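Local coordinates for phiAB6 tailspike (Unidentified phage, PDB 5JS4), which probably recognises and cleaves the exopolysaccharide of Acinetobacter baumannii as a trimeric beta-helical phage tailspike, at residues A[614-619]-A[707-712]; A[626-631]-A[638-643]. All blocks are in the same frame, centred on the assembly; numbering follows the deposited sequence.

How the contacts relate
Following the chain past the parallel beta-helix, strand 602-615 ends in 614-619, and the chain then leaves it for 87 residues before 707-712 returns to pair with it; contact 1 closes this large loop. Contact 2 lies wholly within it: 626-631 and 638-643, with six residues between them, are the two arms of a hairpin. The two are therefore nested, with centres 13 Å apart. Contact 1 belongs to one antiparallel sheet of the C-terminal region and contact 2 to another, and the sheets meet where Tyr614 and Phe711 pack on Ile629. A salt bridge from Asp707 OD2 to Lys631 NZ adds a polar tie, and both contacts touch a second subunit.

Contact 1. Residues A[614-619]-A[707-712]; sequences YDQSFS and DPHRFT
Tyr614 and Phe711 form an antiparallel hydrogen-bonded pair joining the end of strand 602-615 to strand 708-715 in an antiparallel sheet: Tyr614 N gives to Phe711 O at 2.8 Å, and Phe711 N returns a bond to Tyr614 O. Tyr614 CB lies over the face of the Phe711 ring, 4.1 Å from its centroid, a CH-pi contact. The rings meet obliquely; both aromatics suit this side, which packs on Ile629 and edge-to-face on Tyr637. On the other side, the Arg710 chain, CG anti to the backbone N (chi1 173°) and extended to NE, crosses Asp615 and brings NH1 within 2.8 Å of Asp615 OD2, a salt bridge. The oxygen lies in the guanidinium plane, but the carboxylate, turned 86° from that plane, is met on its anti side, a little out of its own plane. Gln616 N bonds almost straight to His709 O, at 3.0 Å, and Gln616 CG sits squarely over the imidazole, the amide stacked nearly parallel to it.

Asp615 suits the strand end because OD1 accepts from Ser617 N at 2.9 Å, closing an Asx turn within the type I turn to Phe618, while OD2 also takes a salt bridge from Arg664. His709 and Arg710 form a classic beta bulge opposite Leu660. Arg710 NH2 bonds to Gly652 O and Asn651 OD1 of the second subunit. With two cationic partners, buried Asp615 is probably kept ionised, and Arg710 links this buried salt bridge by hydrogen bonds to the second subunit.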
loop_
_atom_site.group_PDB
_atom_site.type_symbol
_atom_site.label_atom_id
_atom_site.label_comp_id
_atom_site.label_asym_id
_atom_site.label_seq_id
_atom_site.Cartn_x
_atom_site.Cartn_y
_atom_site.Cartn_z
ATOM N N TYR A 614 41.806 18.603 -38.356
ATOM C CA TYR A 614 42.363 18.247 -39.659
ATOM C C TYR A 614 43.695 17.555 -39.436
ATOM O O TYR A 614 44.488 18.008 -38.626
ATOM C CB TYR A 614 42.609 19.512 -40.475
ATOM C CG TYR A 614 43.431 19.296 -41.722
ATOM C CD1 TYR A 614 42.831 18.871 -42.899
ATOM C CD2 TYR A 614 44.806 19.520 -41.726
ATOM C CE1 TYR A 614 43.575 18.674 -44.047
ATOM C CE2 TYR A 614 45.561 19.327 -42.869
ATOM C CZ TYR A 614 44.939 18.900 -44.028
ATOM O OH TYR A 614 45.672 18.710 -45.175
ATOM N N ASP A 615 43.947 16.467 -40.161
ATOM C CA ASP A 615 45.234 15.777 -40.110
ATOM C C ASP A 615 45.447 15.140 -41.470
ATOM O O ASP A 615 44.686 14.259 -41.868
ATOM C CB ASP A 615 45.227 14.724 -39.001
ATOM C CG ASP A 615 46.580 14.046 -38.798
ATOM O OD1 ASP A 615 47.475 14.154 -39.663
ATOM O OD2 ASP A 615 46.734 13.390 -37.748
ATOM N N GLN A 616 46.466 15.593 -42.189
ATOM C CA GLN A 616 46.702 15.072 -43.537
ATOM C C GLN A 616 47.133 13.601 -43.519
ATOM O O GLN A 616 47.112 12.948 -44.561
ATOM C CB GLN A 616 47.685 15.950 -44.315
ATOM C CG GLN A 616 49.115 15.941 -43.824
ATOM C CD GLN A 616 49.982 16.926 -44.597
ATOM O OE1 GLN A 616 49.806 18.139 -44.489
ATOM N NE2 GLN A 616 50.916 16.410 -45.381
ATOM N N SER A 617 47.502 13.081 -42.346
ATOM C CA SER A 617 47.814 11.648 -42.190
ATOM C C SER A 617 46.594 10.755 -41.931
ATOM O O SER A 617 46.722 9.524 -41.949
ATOM C CB SER A 617 48.842 11.428 -41.075
ATOM O OG SER A 617 50.116 11.892 -41.468
ATOM N N PHE A 618 45.426 11.346 -41.673
ATOM C CA PHE A 618 44.200 10.553 -41.534
ATOM C C PHE A 618 43.907 9.829 -42.847
ATOM O O PHE A 618 44.065 10.406 -43.922
ATOM C CB PHE A 618 42.966 11.415 -41.220
ATOM C CG PHE A 618 42.867 11.908 -39.794
ATOM C CD1 PHE A 618 43.400 11.206 -38.717
ATOM C CD2 PHE A 618 42.158 13.069 -39.533
ATOM C CE1 PHE A 618 43.268 11.685 -37.421
ATOM C CE2 PHE A 618 42.023 13.552 -38.243
ATOM C CZ PHE A 618 42.574 12.859 -37.186
ATOM N N SER A 619 43.444 8.585 -42.739
ATOM C CA SER A 619 43.000 7.812 -43.899
ATOM C C SER A 619 41.718 8.392 -44.497
ATOM O O SER A 619 41.526 8.367 -45.714
ATOM C CB SER A 619 42.773 6.351 -43.504
ATOM O OG SER A 619 43.966 5.769 -43.008
ATOM N N ASP A 707 50.965 25.276 -45.090
ATOM C CA ASP A 707 50.092 24.146 -44.786
ATOM C C ASP A 707 50.510 23.409 -43.522
ATOM O O ASP A 707 51.514 22.700 -43.526
ATOM C CB ASP A 707 50.100 23.158 -45.957
ATOM C CG ASP A 707 49.388 23.697 -47.167
ATOM O OD1 ASP A 707 48.232 24.140 -47.013
ATOM O OD2 ASP A 707 49.975 23.681 -48.271
ATOM N N PRO A 708 49.728 23.541 -42.437
ATOM C CA PRO A 708 49.987 22.668 -41.298
ATOM C C PRO A 708 49.731 21.209 -41.660
ATOM O O PRO A 708 48.969 20.921 -42.586
ATOM C CB PRO A 708 48.972 23.134 -40.244
ATOM C CG PRO A 708 48.565 24.505 -40.667
ATOM C CD PRO A 708 48.627 24.484 -42.166
ATOM N N HIS A 709 50.382 20.302 -40.951
ATOM C CA HIS A 709 50.089 18.881 -41.082
ATOM C C HIS A 709 48.785 18.541 -40.367
ATOM O O HIS A 709 47.996 17.725 -40.840
ATOM C CB HIS A 709 51.224 18.063 -40.485
ATOM C CG HIS A 709 51.262 16.652 -40.969
ATOM N ND1 HIS A 709 50.429 15.673 -40.483
ATOM C CD2 HIS A 709 52.042 16.059 -41.902
ATOM C CE1 HIS A 709 50.698 14.532 -41.095
ATOM N NE2 HIS A 709 51.673 14.740 -41.957
ATOM N N ARG A 710 48.562 19.186 -39.224
ATOM C CA ARG A 710 47.416 18.892 -38.377
ATOM C C ARG A 710 47.066 20.134 -37.570
ATOM O O ARG A 710 47.953 20.847 -37.111
ATOM C CB ARG A 710 47.738 17.710 -37.449
ATOM C CG ARG A 710 46.697 17.392 -36.384
ATOM C CD ARG A 710 47.055 16.116 -35.633
ATOM N NE ARG A 710 46.131 15.834 -34.534
ATOM C CZ ARG A 710 45.341 14.765 -34.422
ATOM N NH1 ARG A 710 45.319 13.806 -35.346
ATOM N NH2 ARG A 710 44.555 14.647 -33.361
ATOM N N PHE A 711 45.773 20.402 -37.431
ATOM C CA PHE A 711 45.304 21.471 -36.555
ATOM C C PHE A 711 43.854 21.248 -36.154
ATOM O O PHE A 711 43.095 20.576 -36.848
ATOM C CB PHE A 711 45.483 22.856 -37.200
ATOM C CG PHE A 711 44.591 23.109 -38.390
ATOM C CD1 PHE A 711 44.997 22.741 -39.661
ATOM C CD2 PHE A 711 43.357 23.738 -38.240
ATOM C CE1 PHE A 711 44.188 22.979 -40.762
ATOM C CE2 PHE A 711 42.547 23.978 -39.337
ATOM C CZ PHE A 711 42.963 23.599 -40.598
ATOM N N THR A 712 43.489 21.849 -35.031
ATOM C CA THR A 712 42.171 21.740 -34.437
ATOM C C THR A 712 41.397 23.036 -34.651
ATOM O O THR A 712 41.989 24.113 -34.716
ATOM C CB THR A 712 42.318 21.499 -32.921
ATOM O OG1 THR A 712 42.968 20.238 -32.711
ATOM C CG2 THR A 712 40.978 21.517 -32.195
HETATM O O HOH W 1 47.849 20.206 -45.172
HETATM O O HOH W 2 51.695 20.119 -44.644
#

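Contact 2. Residues A[626-631]-A[638-643]; sequences GWKIVK and RVERVS
Trp627 to Val630 run antiparallel to Arg638 to Arg641 as the arms of a beta hairpin, twisted so that the strand directions differ by 140°. Lys628 with Glu640 and Val630 with Arg638 form the hydrogen-bonded pairs, each with two backbone bonds, such as Arg638 N to Val630 O at 2.8 Å. A fifth, from Val642 N to Gly626 O at 2.9 Å, extends the ladder past the last strand pair; the positive phi of Gly626 (96°) suits a residue without a side chain.

Trp627, Ile629, Val639 and Arg641 share one side, where the aliphatic residues suit a buried layer: Ile629 CG1 lies alongside Val639 CG2 at 4.0 Å, and both residues pack on Leu612 of strand 602-615. Arg641 lends its methylene CG to the indole, 3.5 Å from Trp627 NE1, while that nitrogen donates to Ala692 O.

On the partly exposed side, Lys628 CG and Val642 CG1 touch, and Glu640 and Arg638 meet over Val630 CG2. Glu640 crosses Val630 at about a right angle, and the face of the Arg638 guanidinium rests on that methyl. Arg638 NH1 pairs with Glu632, while the bend at chi3 (-60°) turns the head back to Glu640 in a salt bridge: Arg638 NE donates to the anti side of Glu640 OE1 at 2.7 Å, from well out of the carboxylate plane.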
loop_
_atom_site.group_PDB
_atom_site.type_symbol
_atom_site.label_atom_id
_atom_site.label_comp_id
_atom_site.label_asym_id
_atom_site.label_seq_id
_atom_site.Cartn_x
_atom_site.Cartn_y
_atom_site.Cartn_z
ATOM N N GLY A 626 28.462 16.456 -39.353
ATOM C CA GLY A 626 28.261 16.881 -40.738
ATOM C C GLY A 626 29.241 17.914 -41.260
ATOM O O GLY A 626 29.099 18.370 -42.393
ATOM N N TRP A 627 30.218 18.298 -40.437
ATOM C CA TRP A 627 31.317 19.162 -40.865
ATOM C C TRP A 627 32.631 18.386 -40.921
ATOM O O TRP A 627 32.892 17.535 -40.071
ATOM C CB TRP A 627 31.479 20.364 -39.922
ATOM C CG TRP A 627 30.486 21.453 -40.176
ATOM C CD1 TRP A 627 30.640 22.516 -41.014
ATOM C CD2 TRP A 627 29.185 21.580 -39.599
ATOM N NE1 TRP A 627 29.515 23.306 -40.993
ATOM C CE2 TRP A 627 28.603 22.751 -40.137
ATOM C CE3 TRP A 627 28.450 20.819 -38.684
ATOM C CZ2 TRP A 627 27.319 23.177 -39.786
ATOM C CZ3 TRP A 627 27.176 21.244 -38.334
ATOM C CH2 TRP A 627 26.623 22.414 -38.891
ATOM N N LYS A 628 33.445 18.692 -41.928
ATOM C CA LYS A 628 34.814 18.178 -42.031
ATOM C C LYS A 628 35.727 19.309 -42.472
ATOM O O LYS A 628 35.255 20.351 -42.938
ATOM C CB LYS A 628 34.903 17.010 -43.023
ATOM C CG LYS A 628 34.598 17.375 -44.464
ATOM C CD LYS A 628 34.861 16.192 -45.382
ATOM C CE LYS A 628 34.550 16.535 -46.823
ATOM N NZ LYS A 628 34.860 15.390 -47.722
ATOM N N ILE A 629 37.032 19.104 -42.334
ATOM C CA ILE A 629 38.008 20.091 -42.770
ATOM C C ILE A 629 38.761 19.537 -43.962
ATOM O O ILE A 629 39.301 18.431 -43.896
ATOM C CB ILE A 629 39.016 20.459 -41.662
ATOM C CG1 ILE A 629 38.272 20.843 -40.380
ATOM C CG2 ILE A 629 39.923 21.586 -42.146
ATOM C CD1 ILE A 629 39.166 21.225 -39.215
ATOM N N VAL A 630 38.792 20.308 -45.045
ATOM C CA VAL A 630 39.524 19.922 -46.243
ATOM C C VAL A 630 40.440 21.049 -46.688
ATOM O O VAL A 630 40.153 22.229 -46.466
ATOM C CB VAL A 630 38.584 19.539 -47.407
ATOM C CG1 VAL A 630 37.726 18.344 -47.027
ATOM C CG2 VAL A 630 37.714 20.715 -47.824
ATOM N N LYS A 631 41.543 20.676 -47.322
ATOM C CA LYS A 631 42.448 21.643 -47.911
ATOM C C LYS A 631 41.885 22.110 -49.247
ATOM O O LYS A 631 41.583 21.296 -50.124
ATOM C CB LYS A 631 43.832 21.031 -48.108
ATOM C CG LYS A 631 44.850 21.991 -48.697
ATOM C CD LYS A 631 46.196 21.320 -48.878
ATOM C CE LYS A 631 47.159 22.203 -49.645
ATOM N NZ LYS A 631 48.460 21.518 -49.870
ATOM N N ARG A 638 38.850 24.608 -45.711
ATOM C CA ARG A 638 37.418 24.799 -45.522
ATOM C C ARG A 638 36.921 23.892 -44.414
ATOM O O ARG A 638 37.107 22.679 -44.477
ATOM C CB ARG A 638 36.636 24.472 -46.799
ATOM C CG ARG A 638 36.931 25.370 -47.983
ATOM C CD ARG A 638 35.854 25.228 -49.052
ATOM N NE ARG A 638 35.750 23.860 -49.545
ATOM C CZ ARG A 638 36.432 23.355 -50.575
ATOM N NH1 ARG A 638 37.300 24.095 -51.257
ATOM N NH2 ARG A 638 36.241 22.087 -50.926
ATOM N N VAL A 639 36.302 24.494 -43.402
ATOM C CA VAL A 639 35.490 23.774 -42.431
ATOM C C VAL A 639 34.093 23.788 -43.039
ATOM O O VAL A 639 33.362 24.779 -42.931
ATOM C CB VAL A 639 35.520 24.445 -41.040
ATOM C CG1 VAL A 639 34.717 23.635 -40.037
ATOM C CG2 VAL A 639 36.955 24.628 -40.564
ATOM N N GLU A 640 33.748 22.693 -43.713
ATOM C CA GLU A 640 32.621 22.677 -44.645
ATOM C C GLU A 640 31.612 21.584 -44.345
ATOM O O GLU A 640 31.934 20.565 -43.732
ATOM C CB GLU A 640 33.128 22.498 -46.078
ATOM C CG GLU A 640 33.881 21.198 -46.313
ATOM C CD GLU A 640 34.160 20.924 -47.776
ATOM O OE1 GLU A 640 34.272 21.885 -48.564
ATOM O OE2 GLU A 640 34.279 19.735 -48.132
ATOM N N ARG A 641 30.396 21.801 -44.830
ATOM C CA ARG A 641 29.322 20.828 -44.714
ATOM C C ARG A 641 29.491 19.733 -45.753
ATOM O O ARG A 641 29.773 20.010 -46.925
ATOM C CB ARG A 641 27.968 21.497 -44.925
ATOM C CG ARG A 641 27.701 22.622 -43.950
ATOM C CD ARG A 641 26.265 23.102 -43.996
ATOM N NE ARG A 641 25.911 23.694 -45.288
ATOM C CZ ARG A 641 24.730 24.242 -45.566
ATOM N NH1 ARG A 641 23.763 24.263 -44.656
ATOM N NH2 ARG A 641 24.513 24.758 -46.772
ATOM N N VAL A 642 29.313 18.492 -45.325
ATOM C CA VAL A 642 29.284 17.373 -46.258
ATOM C C VAL A 642 27.887 17.231 -46.861
ATOM O O VAL A 642 26.919 17.824 -46.377
ATOM C CB VAL A 642 29.729 16.057 -45.598
ATOM C CG1 VAL A 642 31.099 16.219 -44.955
ATOM C CG2 VAL A 642 28.710 15.576 -44.578
ATOM N N SER A 643 27.795 16.443 -47.929
ATOM C CA SER A 643 26.531 16.236 -48.621
ATOM C C SER A 643 25.453 15.765 -47.651
ATOM O O SER A 643 25.671 14.833 -46.878
ATOM C CB SER A 643 26.699 15.212 -49.744
ATOM O OG SER A 643 25.481 15.028 -50.443
#